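PDB 2PPY: enoyl-CoA hydratase from Geobacillus kaustophilus, which probably catalyses the reversible addition of water to the double bond of 2-enoyl-CoA thioesters, a step of fatty acid beta-oxidation. Local coordinates for residues K38-A43 with D95-S100. Residues are numbered along the deposited sequence; the frame is centred on the assembly and turned at random.
Sequences KEFNAA and DKIARS
The Asn41 side chain crosses that of Lys96 at about a right angle, and its OD1 accepts a hydrogen bond of 2.9 Å from Lys96 NZ. The ammonium group stands off the carbonyl plane of the amide by 26°, with a C=O...N angle of 123°. Lys96 CD lies 3.3 Å from the same OD1, so the oxygen meets the aliphatic chain as well as its charged end. A bend at chi3 in an otherwise extended chain brings Lys96 NZ to Asn41 OD1 and to Asp45, which holds it in a salt bridge. On the other side, CG anti to the backbone N (chi1 179°) carries Asn41 OD1 out to Lys96. One residue back on helix 34-48 and one residue on along helix 80-99, the edge of the Phe40 ring meets Ile97, CE2 to CD1 at 4.4 Å, a loose apolar touch near the ring plane. Leu11 and Thr93 pack on Phe40, and Ile44 on Ile97. Four residues on from Lys96, Ser100 OG donates to Lys96 O at 2.8 Å from above the carbonyl plane, and Arg48 bonds both oxygens. The contact thus joins two helices of the crotonase fold through a polar pair beside an apolar one. With one amide oxygen and one carboxylate gripping it, the ammonium of the buried Lys96 is probably kept protonated, its charge presumably balanced by Asp45, with Asn41 adding a neutral dipole.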
loop_
_atom_site.group_PDB
_atom_site.type_symbol
_atom_site.label_atom_id
_atom_site.label_comp_id
_atom_site.label_asym_id
_atom_site.label_seq_id
_atom_site.Cartn_x
_atom_site.Cartn_y
_atom_site.Cartn_z
ATOM N N LYS A 38 -14.828 1.034 27.588
ATOM C CA LYS A 38 -16.002 1.818 27.232
ATOM C C LYS A 38 -15.827 3.211 27.836
ATOM O O LYS A 38 -16.205 4.209 27.227
ATOM C CB LYS A 38 -17.274 1.139 27.750
ATOM C CG LYS A 38 -17.572 -0.170 27.026
ATOM C CD LYS A 38 -18.640 -1.005 27.712
ATOM C CE LYS A 38 -19.990 -0.321 27.714
ATOM N NZ LYS A 38 -21.018 -1.197 28.345
ATOM N N GLU A 39 -15.223 3.274 29.021
ATOM C CA GLU A 39 -14.983 4.555 29.677
ATOM C C GLU A 39 -13.818 5.288 29.014
ATOM O O GLU A 39 -13.870 6.502 28.824
ATOM C CB GLU A 39 -14.677 4.362 31.166
ATOM C CG GLU A 39 -15.783 3.678 31.965
ATOM C CD GLU A 39 -15.651 3.918 33.461
ATOM O OE1 GLU A 39 -14.528 3.792 33.989
ATOM O OE2 GLU A 39 -16.670 4.232 34.112
ATOM N N PHE A 40 -12.767 4.549 28.665
ATOM C CA PHE A 40 -11.601 5.146 28.017
ATOM C C PHE A 40 -12.023 5.733 26.667
ATOM O O PHE A 40 -11.577 6.818 26.279
ATOM C CB PHE A 40 -10.502 4.096 27.809
ATOM C CG PHE A 40 -9.172 4.680 27.408
ATOM C CD1 PHE A 40 -8.504 5.560 28.251
ATOM C CD2 PHE A 40 -8.590 4.353 26.189
ATOM C CE1 PHE A 40 -7.271 6.102 27.890
ATOM C CE2 PHE A 40 -7.356 4.890 25.818
ATOM C CZ PHE A 40 -6.698 5.769 26.670
ATOM N N ASN A 41 -12.889 5.009 25.961
ATOM C CA ASN A 41 -13.401 5.460 24.669
ATOM C C ASN A 41 -14.195 6.753 24.840
ATOM O O ASN A 41 -14.074 7.679 24.039
ATOM C CB ASN A 41 -14.316 4.396 24.061
ATOM C CG ASN A 41 -14.888 4.822 22.726
ATOM O OD1 ASN A 41 -14.164 4.956 21.741
ATOM N ND2 ASN A 41 -16.191 5.051 22.690
ATOM N N ALA A 42 -15.016 6.809 25.886
ATOM C CA ALA A 42 -15.825 7.997 26.163
ATOM C C ALA A 42 -14.938 9.202 26.461
ATOM O O ALA A 42 -15.239 10.321 26.045
ATOM C CB ALA A 42 -16.760 7.735 27.337
ATOM N N ALA A 43 -13.846 8.969 27.185
ATOM C CA ALA A 43 -12.916 10.039 27.531
ATOM C C ALA A 43 -12.300 10.606 26.257
ATOM O O ALA A 43 -12.151 11.821 26.103
ATOM C CB ALA A 43 -11.826 9.506 28.447
ATOM N N ASP A 95 -7.339 2.784 18.177
ATOM C CA ASP A 95 -7.146 3.378 16.853
ATOM C C ASP A 95 -7.529 4.860 16.804
ATOM O O ASP A 95 -6.959 5.628 16.025
ATOM C CB ASP A 95 -7.968 2.635 15.784
ATOM C CG ASP A 95 -7.565 1.178 15.624
ATOM O OD1 ASP A 95 -6.394 0.836 15.890
ATOM O OD2 ASP A 95 -8.427 0.373 15.208
ATOM N N LYS A 96 -8.500 5.254 17.624
ATOM C CA LYS A 96 -8.974 6.638 17.650
ATOM C C LYS A 96 -7.928 7.687 18.042
ATOM O O LYS A 96 -8.026 8.846 17.644
ATOM C CB LYS A 96 -10.198 6.737 18.568
ATOM C CG LYS A 96 -11.366 5.892 18.057
ATOM C CD LYS A 96 -12.551 5.820 19.015
ATOM C CE LYS A 96 -13.330 7.126 19.073
ATOM N NZ LYS A 96 -14.701 6.901 19.624
ATOM N N ILE A 97 -6.922 7.280 18.808
ATOM C CA ILE A 97 -5.877 8.199 19.250
ATOM C C ILE A 97 -5.079 8.818 18.096
ATOM O O ILE A 97 -4.858 10.030 18.066
ATOM C CB ILE A 97 -4.901 7.485 20.229
ATOM C CG1 ILE A 97 -5.663 7.055 21.485
ATOM C CG2 ILE A 97 -3.757 8.418 20.611
ATOM C CD1 ILE A 97 -4.844 6.247 22.462
ATOM N N ALA A 98 -4.650 7.994 17.147
ATOM C CA ALA A 98 -3.883 8.488 16.009
ATOM C C ALA A 98 -4.691 9.473 15.165
ATOM O O ALA A 98 -4.122 10.290 14.450
ATOM C CB ALA A 98 -3.421 7.320 15.145
ATOM N N ARG A 99 -6.016 9.391 15.251
ATOM C CA ARG A 99 -6.881 10.279 14.484
ATOM C C ARG A 99 -7.280 11.534 15.255
ATOM O O ARG A 99 -7.862 12.452 14.675
ATOM C CB ARG A 99 -8.152 9.535 14.053
ATOM C CG ARG A 99 -7.890 8.229 13.331
ATOM C CD ARG A 99 -9.170 7.618 12.778
ATOM N NE ARG A 99 -8.949 6.245 12.331
ATOM C CZ ARG A 99 -9.480 5.174 12.912
ATOM N NH1 ARG A 99 -10.280 5.307 13.967
ATOM N NH2 ARG A 99 -9.198 3.965 12.450
ATOM N N SER A 100 -6.979 11.571 16.554
ATOM C CA SER A 100 -7.333 12.711 17.406
ATOM C C SER A 100 -6.404 13.923 17.274
ATOM O O SER A 100 -5.206 13.780 17.042
ATOM C CB SER A 100 -7.378 12.268 18.872
ATOM O OG SER A 100 -8.341 11.246 19.066
#